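Local coordinates for protein D-hydantoinase (Ralstonia pickettii, PDB 1NFG) that probably catalyses, with two zinc ions per subunit, the stereospecific hydrolysis of the cyclic amide bond of D-hydantoin derivatives, at residues D55-V60 and T309-H314; Y283-P288 and N335-V340; H98-A103 and D130-E135. All coordinates share one frame; numbering follows the deposited sequence.

Contact 1: residues D55-V60 and T309-H314; sequences DVHTHV and TVSSDH. With ZN (zinc ion), chain E.
Residues 55-60 and 309-314 run in the same direction, joined where Asp-313 N gives a weak hydrogen bond to His-57 O, and again where His-59 N gives another weak one to His-314 O (3.0 Å). Between these two backbone links three side chains converge on one zinc ion. It is bound by His-57 NE2 at 2.4 Å, by His-59 NE2 at 2.3 Å and by Asp-313 OD1 at 2.2 Å, and carbamylated Lys-148 completes the site. Asp-313 holds CG anti to its backbone N (chi1 -169°), which lays its side chain alongside the imidazole of His-57, the two pointing the same way. CB of Asp-313 thereby rests over one face of that ring, a CH-pi contact 3.8 Å from the centroid, while OD1 reaches past it to the metal. The carboxylate is turned 53° from the imidazole plane, and it crosses the His-59 ring still more steeply, at 73°. A second shell fixes the first: His-57 ND1 is hydrogen-bonded to Glu-260, and Phe-91 meets the His-57 ring edge-to-face. At the other end of the contact Asp-55 links the two segments through its carboxylate. OD1 accepts from His-57 N at 3.0 Å, closing an Asx turn, and more weakly from Ser-312 N; OD2 lies implausibly close to Ser-312 OG, so the details of that bond are doubtful. Farther along, one water accepts from Val-56 N and donates to Thr-309 OG1 (3.0 Å), itself bonded to Leu-364 O. Here the first and last strands of a TIM barrel meet, and the His-X-His pair facing an aspartate is part of the metal-binding signature of the amidohydrolase superfamily.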
ATOM      1  N   ASP A  55       0.554  31.682 -11.280  1.00 19.82           N
ATOM      2  CA  ASP A  55      -0.528  30.719 -11.456  1.00 19.54           C
ATOM      3  C   ASP A  55      -0.411  29.955 -12.776  1.00 20.24           C
ATOM      4  O   ASP A  55      -0.802  30.456 -13.827  1.00 22.34           O
ATOM      5  CB  ASP A  55      -1.866  31.451 -11.397  1.00 17.72           C
ATOM      6  CG  ASP A  55      -3.023  30.514 -11.226  1.00 18.15           C
ATOM      7  OD1 ASP A  55      -2.872  29.320 -11.574  1.00 18.36           O
ATOM      8  OD2 ASP A  55      -4.084  30.972 -10.755  1.00 17.00           O
ATOM      9  N   VAL A  56       0.111  28.734 -12.717  1.00 19.52           N
ATOM     10  CA  VAL A  56       0.294  27.934 -13.920  1.00 18.54           C
ATOM     11  C   VAL A  56      -0.935  27.156 -14.390  1.00 19.30           C
ATOM     12  O   VAL A  56      -0.815  26.241 -15.203  1.00 18.58           O
ATOM     13  CB  VAL A  56       1.478  26.944 -13.749  1.00 18.57           C
ATOM     14  CG1 VAL A  56       2.728  27.715 -13.348  1.00 17.30           C
ATOM     15  CG2 VAL A  56       1.140  25.871 -12.714  1.00 13.65           C
ATOM     16  N   HIS A  57      -2.115  27.513 -13.898  1.00 19.92           N
ATOM     17  CA  HIS A  57      -3.319  26.808 -14.327  1.00 21.72           C
ATOM     18  C   HIS A  57      -4.516  27.743 -14.443  1.00 22.78           C
ATOM     19  O   HIS A  57      -5.349  27.810 -13.536  1.00 23.93           O
ATOM     20  CB  HIS A  57      -3.640  25.667 -13.357  1.00 22.43           C
ATOM     21  CG  HIS A  57      -4.690  24.717 -13.855  1.00 24.41           C
ATOM     22  ND1 HIS A  57      -4.739  23.394 -13.465  1.00 24.89           N
ATOM     23  CD2 HIS A  57      -5.726  24.892 -14.709  1.00 25.50           C
ATOM     24  CE1 HIS A  57      -5.755  22.798 -14.061  1.00 25.49           C
ATOM     25  NE2 HIS A  57      -6.370  23.684 -14.822  1.00 26.40           N
ATOM     26  N   THR A  58      -4.600  28.455 -15.566  1.00 21.97           N
ATOM     27  CA  THR A  58      -5.702  29.378 -15.807  1.00 23.11           C
ATOM     28  C   THR A  58      -6.366  29.184 -17.163  1.00 24.48           C
ATOM     29  O   THR A  58      -5.759  28.683 -18.115  1.00 23.93           O
ATOM     30  CB  THR A  58      -5.249  30.858 -15.741  1.00 22.66           C
ATOM     31  OG1 THR A  58      -4.202  31.085 -16.697  1.00 24.48           O
ATOM     32  CG2 THR A  58      -4.755  31.206 -14.358  1.00 22.70           C
ATOM     33  N   HIS A  59      -7.629  29.589 -17.225  1.00 26.97           N
ATOM     34  CA  HIS A  59      -8.432  29.539 -18.441  1.00 28.78           C
ATOM     35  C   HIS A  59      -9.060  30.925 -18.480  1.00 30.47           C
ATOM     36  O   HIS A  59     -10.278  31.092 -18.407  1.00 30.73           O
ATOM     37  CB  HIS A  59      -9.501  28.456 -18.331  1.00 29.49           C
ATOM     38  CG  HIS A  59      -8.942  27.080 -18.136  1.00 29.65           C
ATOM     39  ND1 HIS A  59      -8.093  26.487 -19.046  1.00 28.76           N
ATOM     40  CD2 HIS A  59      -9.104  26.185 -17.134  1.00 29.56           C
ATOM     41  CE1 HIS A  59      -7.757  25.285 -18.613  1.00 29.47           C
ATOM     42  NE2 HIS A  59      -8.356  25.077 -17.455  1.00 31.28           N
ATOM     43  N   VAL A  60      -8.176  31.913 -18.562  1.00 32.34           N
ATOM     44  CA  VAL A  60      -8.516  33.326 -18.582  1.00 34.79           C
ATOM     45  C   VAL A  60      -9.622  33.737 -19.565  1.00 36.05           C
ATOM     46  O   VAL A  60     -10.526  34.493 -19.204  1.00 34.05           O
ATOM     47  CB  VAL A  60      -7.234  34.135 -18.846  1.00 35.12           C
ATOM     48  CG1 VAL A  60      -7.559  35.570 -19.057  1.00 38.14           C
ATOM     49  CG2 VAL A  60      -6.294  33.991 -17.663  1.00 35.99           C
ATOM     50  N   THR A 309       2.757  22.869  -6.711  1.00 15.72           N
ATOM     51  CA  THR A 309       2.142  24.178  -6.545  1.00 16.07           C
ATOM     52  C   THR A 309       0.668  24.055  -6.219  1.00 16.37           C
ATOM     53  O   THR A 309       0.118  22.964  -6.203  1.00 17.83           O
ATOM     54  CB  THR A 309       2.247  25.001  -7.861  1.00 15.84           C
ATOM     55  OG1 THR A 309       1.682  26.303  -7.674  1.00 16.26           O
ATOM     56  CG2 THR A 309       1.476  24.309  -8.978  1.00 14.13           C
ATOM     57  N   VAL A 310       0.041  25.194  -5.950  1.00 17.89           N
ATOM     58  CA  VAL A 310      -1.393  25.255  -5.700  1.00 18.63           C
ATOM     59  C   VAL A 310      -1.864  26.293  -6.716  1.00 20.60           C
ATOM     60  O   VAL A 310      -1.719  27.495  -6.484  1.00 21.63           O
ATOM     61  CB  VAL A 310      -1.741  25.766  -4.284  1.00 17.73           C
ATOM     62  CG1 VAL A 310      -3.254  25.921  -4.155  1.00 14.19           C
ATOM     63  CG2 VAL A 310      -1.212  24.808  -3.227  1.00 16.64           C
ATOM     64  N   SER A 311      -2.387  25.830  -7.850  1.00 21.22           N
ATOM     65  CA  SER A 311      -2.867  26.729  -8.894  1.00 20.97           C
ATOM     66  C   SER A 311      -4.352  26.949  -8.693  1.00 21.26           C
ATOM     67  O   SER A 311      -4.919  26.422  -7.738  1.00 20.61           O
ATOM     68  CB  SER A 311      -2.579  26.147 -10.281  1.00 21.07           C
ATOM     69  OG  SER A 311      -3.063  24.823 -10.406  1.00 22.16           O
ATOM     70  N   SER A 312      -4.987  27.712  -9.585  1.00 22.58           N
ATOM     71  CA  SER A 312      -6.415  28.015  -9.440  1.00 23.07           C
ATOM     72  C   SER A 312      -7.414  27.342 -10.384  1.00 23.49           C
ATOM     73  O   SER A 312      -8.557  27.106  -9.998  1.00 23.35           O
ATOM     74  CB  SER A 312      -6.635  29.533  -9.523  1.00 24.01           C
ATOM     75  OG  SER A 312      -6.302  30.036 -10.812  1.00 22.94           O
ATOM     76  N   ASP A 313      -7.000  27.032 -11.608  1.00 24.56           N
ATOM     77  CA  ASP A 313      -7.920  26.447 -12.596  1.00 25.49           C
ATOM     78  C   ASP A 313      -9.077  27.441 -12.736  1.00 23.80           C
ATOM     79  O   ASP A 313     -10.256  27.074 -12.714  1.00 22.99           O
ATOM     80  CB  ASP A 313      -8.442  25.070 -12.143  1.00 25.62           C
ATOM     81  CG  ASP A 313      -9.177  24.317 -13.263  1.00 27.48           C
ATOM     82  OD1 ASP A 313      -8.911  24.597 -14.454  1.00 25.19           O
ATOM     83  OD2 ASP A 313     -10.008  23.432 -12.954  1.00 29.65           O
ATOM     84  N   HIS A 314      -8.701  28.709 -12.872  1.00 22.91           N
ATOM     85  CA  HIS A 314      -9.636  29.821 -13.005  1.00 23.76           C
ATOM     86  C   HIS A 314     -10.520  29.770 -14.254  1.00 24.19           C
ATOM     87  O   HIS A 314     -10.030  29.687 -15.389  1.00 22.25           O
ATOM     88  CB  HIS A 314      -8.864  31.150 -12.993  1.00 22.97           C
ATOM     89  CG  HIS A 314      -9.738  32.359 -13.110  1.00 22.95           C
ATOM     90  ND1 HIS A 314     -10.427  32.886 -12.038  1.00 23.90           N
ATOM     91  CD2 HIS A 314     -10.067  33.122 -14.180  1.00 21.58           C
ATOM     92  CE1 HIS A 314     -11.143  33.921 -12.443  1.00 22.94           C
ATOM     93  NE2 HIS A 314     -10.943  34.085 -13.740  1.00 21.62           N
TER
HETATM   94 ZN    ZN E 501      -8.332  23.197 -16.081  1.00 21.03          ZN
HETATM   95  O   HOH W   1       0.553  27.809  -9.976  1.00 20.47           O

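Contact 2: residues Y283-P288 and N335-V340; sequences YVFTPP and NGAPGV
The phenyl ring of Phe-285 is approached obliquely by the methyl of Ala-337, whose CB lies 3.7 Å from CD2. One face of the ring carries Tyr-283 O, 3.3 Å above the plane and displaced toward the rim, and the ring also meets that of His-264 edge-to-face. The second flat group is the carboxamide of Asn-335, which divides its two ends between a polar and an apolar neighbour. Its OD1 accepts from Thr-286 OG1 at 2.8 Å, with the hydroxyl standing above the carbonyl plane, 55° out of it, and not on a lone pair. ND2 instead lies against the CG1 methyl of Val-284, 3.5 Å away. The amide is swung out with OD1 anti to CA (chi2 -177°), a torsion that carries the oxygen outward to the hydroxyl.

Backbone atoms tie the same two segments together more directly. Gly-336 N donates to Val-284 O at 2.9 Å, and the donor lies in the carbonyl plane on a lone pair. The same oxygen receives a CA-H...O contact from Asn-335 CA. Val-284 stands at the centre of an inverse gamma turn, closed by a weak bond from Phe-285 N to Tyr-283 O, and the carbonyl of Val-284 faces Gly-336.

Thr-286 and Asn-335, joined by the hydroxyl-to-carboxamide hydrogen bond, probably both bind substrate, as in related enzymes, and Thr-286 also touches Tyr-153, which probably shares that role. The segments are loops of the barrel: 283-288 follows strand 257-262 and precedes helix 292-303. The loop holding 335-340 comes after strand 310-311 and leads to helix 343-352, while His-206 of helix 204-208 touches Val-284, Thr-286 and Asn-335.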
ATOM      1  N   TYR A 283     -20.541  25.824  -7.544  1.00 26.50           N
ATOM      2  CA  TYR A 283     -19.471  24.899  -7.198  1.00 26.03           C
ATOM      3  C   TYR A 283     -19.328  23.733  -8.136  1.00 25.33           C
ATOM      4  O   TYR A 283     -18.686  22.737  -7.807  1.00 26.26           O
ATOM      5  CB  TYR A 283     -19.682  24.414  -5.771  1.00 25.88           C
ATOM      6  CG  TYR A 283     -19.815  25.589  -4.848  1.00 26.99           C
ATOM      7  CD1 TYR A 283     -18.689  26.271  -4.402  1.00 27.66           C
ATOM      8  CD2 TYR A 283     -21.070  26.105  -4.528  1.00 27.80           C
ATOM      9  CE1 TYR A 283     -18.807  27.441  -3.669  1.00 30.31           C
ATOM     10  CE2 TYR A 283     -21.200  27.276  -3.801  1.00 29.47           C
ATOM     11  CZ  TYR A 283     -20.064  27.939  -3.378  1.00 30.86           C
ATOM     12  OH  TYR A 283     -20.183  29.116  -2.682  1.00 34.74           O
ATOM     13  N   VAL A 284     -19.918  23.861  -9.315  1.00 24.04           N
ATOM     14  CA  VAL A 284     -19.816  22.805 -10.296  1.00 23.52           C
ATOM     15  C   VAL A 284     -18.527  22.971 -11.093  1.00 24.98           C
ATOM     16  O   VAL A 284     -18.490  23.661 -12.120  1.00 25.58           O
ATOM     17  CB  VAL A 284     -21.021  22.800 -11.260  1.00 22.74           C
ATOM     18  CG1 VAL A 284     -20.796  21.781 -12.368  1.00 19.39           C
ATOM     19  CG2 VAL A 284     -22.294  22.469 -10.497  1.00 20.81           C
ATOM     20  N   PHE A 285     -17.460  22.359 -10.589  1.00 24.75           N
ATOM     21  CA  PHE A 285     -16.171  22.380 -11.267  1.00 24.25           C
ATOM     22  C   PHE A 285     -15.678  20.943 -11.307  1.00 23.60           C
ATOM     23  O   PHE A 285     -16.216  20.080 -10.610  1.00 22.56           O
ATOM     24  CB  PHE A 285     -15.174  23.299 -10.556  1.00 24.12           C
ATOM     25  CG  PHE A 285     -15.177  23.171  -9.066  1.00 25.07           C
ATOM     26  CD1 PHE A 285     -14.623  22.060  -8.447  1.00 24.70           C
ATOM     27  CD2 PHE A 285     -15.731  24.175  -8.278  1.00 24.12           C
ATOM     28  CE1 PHE A 285     -14.621  21.953  -7.066  1.00 26.04           C
ATOM     29  CE2 PHE A 285     -15.733  24.078  -6.899  1.00 23.80           C
ATOM     30  CZ  PHE A 285     -15.177  22.965  -6.288  1.00 24.69           C
ATOM     31  N   THR A 286     -14.662  20.689 -12.122  1.00 22.40           N
ATOM     32  CA  THR A 286     -14.147  19.343 -12.287  1.00 21.77           C
ATOM     33  C   THR A 286     -12.638  19.218 -12.100  1.00 21.31           C
ATOM     34  O   THR A 286     -11.880  20.059 -12.576  1.00 21.61           O
ATOM     35  CB  THR A 286     -14.524  18.827 -13.691  1.00 23.41           C
ATOM     36  OG1 THR A 286     -15.951  18.789 -13.810  1.00 25.51           O
ATOM     37  CG2 THR A 286     -13.946  17.442 -13.943  1.00 22.66           C
ATOM     38  N   PRO A 287     -12.184  18.159 -11.399  1.00 20.86           N
ATOM     39  CA  PRO A 287     -13.027  17.122 -10.796  1.00 19.45           C
ATOM     40  C   PRO A 287     -13.933  17.718  -9.726  1.00 20.43           C
ATOM     41  O   PRO A 287     -13.741  18.861  -9.307  1.00 22.39           O
ATOM     42  CB  PRO A 287     -12.008  16.140 -10.240  1.00 18.80           C
ATOM     43  CG  PRO A 287     -10.925  16.198 -11.263  1.00 18.29           C
ATOM     44  CD  PRO A 287     -10.785  17.695 -11.478  1.00 21.55           C
ATOM     45  N   PRO A 288     -14.929  16.951  -9.261  1.00 20.60           N
ATOM     46  CA  PRO A 288     -15.865  17.435  -8.241  1.00 20.04           C
ATOM     47  C   PRO A 288     -15.235  17.743  -6.891  1.00 20.40           C
ATOM     48  O   PRO A 288     -14.202  17.178  -6.530  1.00 19.56           O
ATOM     49  CB  PRO A 288     -16.878  16.289  -8.119  1.00 19.64           C
ATOM     50  CG  PRO A 288     -16.716  15.517  -9.379  1.00 19.14           C
ATOM     51  CD  PRO A 288     -15.240  15.560  -9.624  1.00 19.59           C
ATOM     52  N   ASN A 335     -18.784  23.603 -16.616  1.00 32.07           N
ATOM     53  CA  ASN A 335     -17.859  23.319 -15.522  1.00 32.53           C
ATOM     54  C   ASN A 335     -16.803  24.391 -15.302  1.00 32.42           C
ATOM     55  O   ASN A 335     -16.232  24.915 -16.258  1.00 32.09           O
ATOM     56  CB  ASN A 335     -17.153  21.976 -15.761  1.00 32.00           C
ATOM     57  CG  ASN A 335     -18.099  20.788 -15.671  1.00 33.25           C
ATOM     58  OD1 ASN A 335     -17.675  19.633 -15.790  1.00 34.00           O
ATOM     59  ND2 ASN A 335     -19.386  21.064 -15.463  1.00 31.68           N
ATOM     60  N   GLY A 336     -16.540  24.707 -14.035  1.00 31.24           N
ATOM     61  CA  GLY A 336     -15.525  25.694 -13.726  1.00 28.37           C
ATOM     62  C   GLY A 336     -15.940  26.738 -12.719  1.00 27.41           C
ATOM     63  O   GLY A 336     -17.118  27.085 -12.620  1.00 27.97           O
ATOM     64  N   ALA A 337     -14.958  27.235 -11.969  1.00 26.63           N
ATOM     65  CA  ALA A 337     -15.182  28.268 -10.962  1.00 25.77           C
ATOM     66  C   ALA A 337     -14.008  29.253 -10.970  1.00 25.02           C
ATOM     67  O   ALA A 337     -12.882  28.895 -11.315  1.00 25.50           O
ATOM     68  CB  ALA A 337     -15.335  27.639  -9.583  1.00 24.90           C
ATOM     69  N   PRO A 338     -14.262  30.509 -10.584  1.00 24.72           N
ATOM     70  CA  PRO A 338     -13.231  31.547 -10.551  1.00 25.52           C
ATOM     71  C   PRO A 338     -12.360  31.510  -9.295  1.00 25.96           C
ATOM     72  O   PRO A 338     -12.777  31.005  -8.252  1.00 25.85           O
ATOM     73  CB  PRO A 338     -14.049  32.826 -10.632  1.00 25.37           C
ATOM     74  CG  PRO A 338     -15.227  32.485  -9.762  1.00 24.78           C
ATOM     75  CD  PRO A 338     -15.576  31.066 -10.206  1.00 25.19           C
ATOM     76  N   GLY A 339     -11.154  32.059  -9.399  1.00 25.80           N
ATOM     77  CA  GLY A 339     -10.268  32.092  -8.252  1.00 25.13           C
ATOM     78  C   GLY A 339      -8.866  32.629  -8.481  1.00 24.63           C
ATOM     79  O   GLY A 339      -8.061  32.619  -7.556  1.00 26.29           O
ATOM     80  N   VAL A 340      -8.556  33.106  -9.682  1.00 23.67           N
ATOM     81  CA  VAL A 340      -7.207  33.609  -9.947  1.00 21.94           C
ATOM     82  C   VAL A 340      -6.804  34.726  -8.987  1.00 22.27           C
ATOM     83  O   VAL A 340      -5.630  34.856  -8.637  1.00 22.04           O
ATOM     84  CB  VAL A 340      -7.051  34.118 -11.412  1.00 20.10           C
ATOM     85  CG1 VAL A 340      -7.750  35.459 -11.587  1.00 17.39           C
ATOM     86  CG2 VAL A 340      -5.576  34.218 -11.773  1.00 15.58           C
TER

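Contact 3: residues H98-A103 and D130-E135; sequences HSLAEA and DSVIEE
Glu-135 meets Leu-100 and Ala-101 as a capping side chain borrowed from another helix: its carboxylate binds the N-terminal amides of helix 100-111, whose own N-cap is Ser-99. Starting at the backbone of helix 130-135, CB of Glu-135 packs against Leu-100 CD1 at 3.7 Å. CG sits anti to the carbonyl carbon (chi1 -77°), and the chain runs extended beyond it, carrying CD across the flank of the leucine to within 3.6 Å of Leu-100 CB. The carboxylate then forks over the helix start. OE2 takes the N-H of Leu-100 at 2.7 Å in a nearly straight bond (176°). The other oxygen, Glu-135 OE1, accepts from Ala-101 N at 2.9 Å. Both are met on their syn sides, with the donors tilted moderately out of the carboxylate plane, so the group is gripped at two points. The partial positive charge of the helix N-terminus would be expected to favour the ionised carboxylate.

Beneath this polar fork, Leu-100 and Val-132 cross at about a right angle, CG of the leucine 3.9 Å from CG1 of the valine; Leu-136 and Leu-139 also touch Leu-100. The next amide, that of Glu-102, is taken by the N-cap: Glu-102 N donates to Ser-99 OG at 2.9 Å, while the carboxylate oxygen OE2 of Glu-102 accepts from His-98 ND1.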
ATOM      1  N   HIS A  98      -8.228  22.458 -36.681  1.00 33.91           N
ATOM      2  CA  HIS A  98      -7.241  23.508 -36.901  1.00 33.16           C
ATOM      3  C   HIS A  98      -5.874  23.132 -36.310  1.00 32.29           C
ATOM      4  O   HIS A  98      -5.764  22.182 -35.531  1.00 30.96           O
ATOM      5  CB  HIS A  98      -7.765  24.827 -36.321  1.00 35.14           C
ATOM      6  CG  HIS A  98      -8.961  25.369 -37.048  1.00 38.47           C
ATOM      7  ND1 HIS A  98      -8.872  25.967 -38.289  1.00 40.21           N
ATOM      8  CD2 HIS A  98     -10.279  25.362 -36.729  1.00 39.66           C
ATOM      9  CE1 HIS A  98     -10.084  26.304 -38.699  1.00 41.81           C
ATOM     10  NE2 HIS A  98     -10.956  25.947 -37.773  1.00 39.85           N
ATOM     11  N   SER A  99      -4.834  23.868 -36.698  1.00 30.53           N
ATOM     12  CA  SER A  99      -3.476  23.596 -36.229  1.00 28.41           C
ATOM     13  C   SER A  99      -3.176  24.182 -34.853  1.00 28.34           C
ATOM     14  O   SER A  99      -3.971  24.951 -34.294  1.00 26.23           O
ATOM     15  CB  SER A  99      -2.460  24.159 -37.217  1.00 27.69           C
ATOM     16  OG  SER A  99      -2.533  25.575 -37.241  1.00 27.16           O
ATOM     17  N   LEU A 100      -2.018  23.815 -34.310  1.00 26.64           N
ATOM     18  CA  LEU A 100      -1.618  24.336 -33.011  1.00 27.91           C
ATOM     19  C   LEU A 100      -1.216  25.793 -33.229  1.00 27.20           C
ATOM     20  O   LEU A 100      -1.609  26.682 -32.463  1.00 25.43           O
ATOM     21  CB  LEU A 100      -0.456  23.514 -32.426  1.00 26.46           C
ATOM     22  CG  LEU A 100      -0.824  22.050 -32.148  1.00 25.00           C
ATOM     23  CD1 LEU A 100       0.320  21.350 -31.452  1.00 24.78           C
ATOM     24  CD2 LEU A 100      -2.081  21.991 -31.295  1.00 22.91           C
ATOM     25  N   ALA A 101      -0.450  26.030 -34.291  1.00 26.50           N
ATOM     26  CA  ALA A 101      -0.028  27.380 -34.629  1.00 25.81           C
ATOM     27  C   ALA A 101      -1.263  28.284 -34.715  1.00 26.89           C
ATOM     28  O   ALA A 101      -1.281  29.366 -34.114  1.00 27.41           O
ATOM     29  CB  ALA A 101       0.712  27.374 -35.943  1.00 24.10           C
ATOM     30  N   GLU A 102      -2.294  27.839 -35.445  1.00 26.40           N
ATOM     31  CA  GLU A 102      -3.525  28.622 -35.585  1.00 26.72           C
ATOM     32  C   GLU A 102      -4.013  28.999 -34.179  1.00 25.72           C
ATOM     33  O   GLU A 102      -4.503  30.108 -33.955  1.00 26.44           O
ATOM     34  CB  GLU A 102      -4.643  27.829 -36.326  1.00 30.48           C
ATOM     35  CG  GLU A 102      -4.558  27.704 -37.892  1.00 32.79           C
ATOM     36  CD  GLU A 102      -5.924  27.347 -38.556  1.00 37.31           C
ATOM     37  OE1 GLU A 102      -6.912  28.049 -38.253  1.00 39.67           O
ATOM     38  OE2 GLU A 102      -6.028  26.391 -39.378  1.00 35.91           O
ATOM     39  N   ALA A 103      -3.856  28.069 -33.235  1.00 25.22           N
ATOM     40  CA  ALA A 103      -4.286  28.267 -31.845  1.00 22.81           C
ATOM     41  C   ALA A 103      -3.431  29.295 -31.108  1.00 22.40           C
ATOM     42  O   ALA A 103      -3.952  30.175 -30.417  1.00 21.95           O
ATOM     43  CB  ALA A 103      -4.263  26.934 -31.095  1.00 19.83           C
ATOM     44  N   ASP A 130      -1.986  13.734 -37.410  1.00 30.53           N
ATOM     45  CA  ASP A 130      -0.587  13.420 -37.662  1.00 32.26           C
ATOM     46  C   ASP A 130       0.218  14.713 -37.726  1.00 32.75           C
ATOM     47  O   ASP A 130       1.284  14.824 -37.118  1.00 33.44           O
ATOM     48  CB  ASP A 130      -0.444  12.660 -38.979  1.00 34.43           C
ATOM     49  CG  ASP A 130      -0.759  11.186 -38.836  1.00 37.01           C
ATOM     50  OD1 ASP A 130      -1.715  10.853 -38.109  1.00 39.44           O
ATOM     51  OD2 ASP A 130      -0.056  10.361 -39.459  1.00 38.18           O
ATOM     52  N   SER A 131      -0.298  15.694 -38.459  1.00 32.53           N
ATOM     53  CA  SER A 131       0.393  16.970 -38.587  1.00 32.66           C
ATOM     54  C   SER A 131       0.413  17.703 -37.252  1.00 32.28           C
ATOM     55  O   SER A 131       1.454  18.237 -36.854  1.00 32.23           O
ATOM     56  CB  SER A 131      -0.273  17.847 -39.659  1.00 31.96           C
ATOM     57  OG  SER A 131      -1.634  18.097 -39.359  1.00 32.98           O
ATOM     58  N   VAL A 132      -0.731  17.726 -36.566  1.00 31.12           N
ATOM     59  CA  VAL A 132      -0.834  18.393 -35.271  1.00 29.90           C
ATOM     60  C   VAL A 132       0.229  17.863 -34.320  1.00 29.65           C
ATOM     61  O   VAL A 132       0.970  18.632 -33.701  1.00 30.69           O
ATOM     62  CB  VAL A 132      -2.212  18.168 -34.620  1.00 30.02           C
ATOM     63  CG1 VAL A 132      -2.162  18.576 -33.151  1.00 28.51           C
ATOM     64  CG2 VAL A 132      -3.275  18.978 -35.352  1.00 29.52           C
ATOM     65  N   ILE A 133       0.303  16.546 -34.208  1.00 27.88           N
ATOM     66  CA  ILE A 133       1.275  15.927 -33.333  1.00 27.35           C
ATOM     67  C   ILE A 133       2.689  16.275 -33.763  1.00 26.74           C
ATOM     68  O   ILE A 133       3.584  16.435 -32.936  1.00 27.18           O
ATOM     69  CB  ILE A 133       1.062  14.404 -33.299  1.00 27.61           C
ATOM     70  CG1 ILE A 133      -0.106  14.104 -32.354  1.00 28.01           C
ATOM     71  CG2 ILE A 133       2.337  13.683 -32.876  1.00 26.58           C
ATOM     72  CD1 ILE A 133      -0.453  12.649 -32.247  1.00 33.52           C
ATOM     73  N   GLU A 134       2.888  16.422 -35.062  1.00 27.29           N
ATOM     74  CA  GLU A 134       4.205  16.758 -35.568  1.00 27.22           C
ATOM     75  C   GLU A 134       4.560  18.206 -35.196  1.00 26.02           C
ATOM     76  O   GLU A 134       5.735  18.577 -35.172  1.00 24.44           O
ATOM     77  CB  GLU A 134       4.235  16.543 -37.083  1.00 27.98           C
ATOM     78  CG  GLU A 134       5.498  15.856 -37.587  1.00 32.96           C
ATOM     79  CD  GLU A 134       5.881  14.626 -36.768  1.00 36.77           C
ATOM     80  OE1 GLU A 134       4.994  13.799 -36.460  1.00 37.89           O
ATOM     81  OE2 GLU A 134       7.080  14.484 -36.438  1.00 38.50           O
ATOM     82  N   GLU A 135       3.544  19.012 -34.891  1.00 25.15           N
ATOM     83  CA  GLU A 135       3.767  20.404 -34.505  1.00 27.43           C
ATOM     84  C   GLU A 135       4.425  20.495 -33.126  1.00 28.71           C
ATOM     85  O   GLU A 135       5.065  21.496 -32.795  1.00 28.73           O
ATOM     86  CB  GLU A 135       2.450  21.194 -34.462  1.00 27.75           C
ATOM     87  CG  GLU A 135       1.874  21.605 -35.802  1.00 26.54           C
ATOM     88  CD  GLU A 135       0.682  22.545 -35.655  1.00 29.52           C
ATOM     89  OE1 GLU A 135       0.882  23.769 -35.459  1.00 29.46           O
ATOM     90  OE2 GLU A 135      -0.465  22.051 -35.724  1.00 31.33           O
TER

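Overall arrangement
The three contacts sample the barrel from centre to surface. Contact 1 is buried at the centre of the fold, and contact 2, also buried, lies in the loops beside it; the two meet through a probable hydrogen bond between His-314 ND1 and Gly-339 N. Strand 310-311 carries one segment of contact 1 and leads into the loop holding 335-340 of contact 2. Contact 3, partly exposed, uses helices 100-111 and 130-135, shared with neither, its nearest atoms about 13 Å from contact 1. A carboxylate can thus serve different ends: in contact 1 it ligates metal, in contact 3 it caps a helix, whereas contact 2 relies on neutral groups next to the probable substrate site.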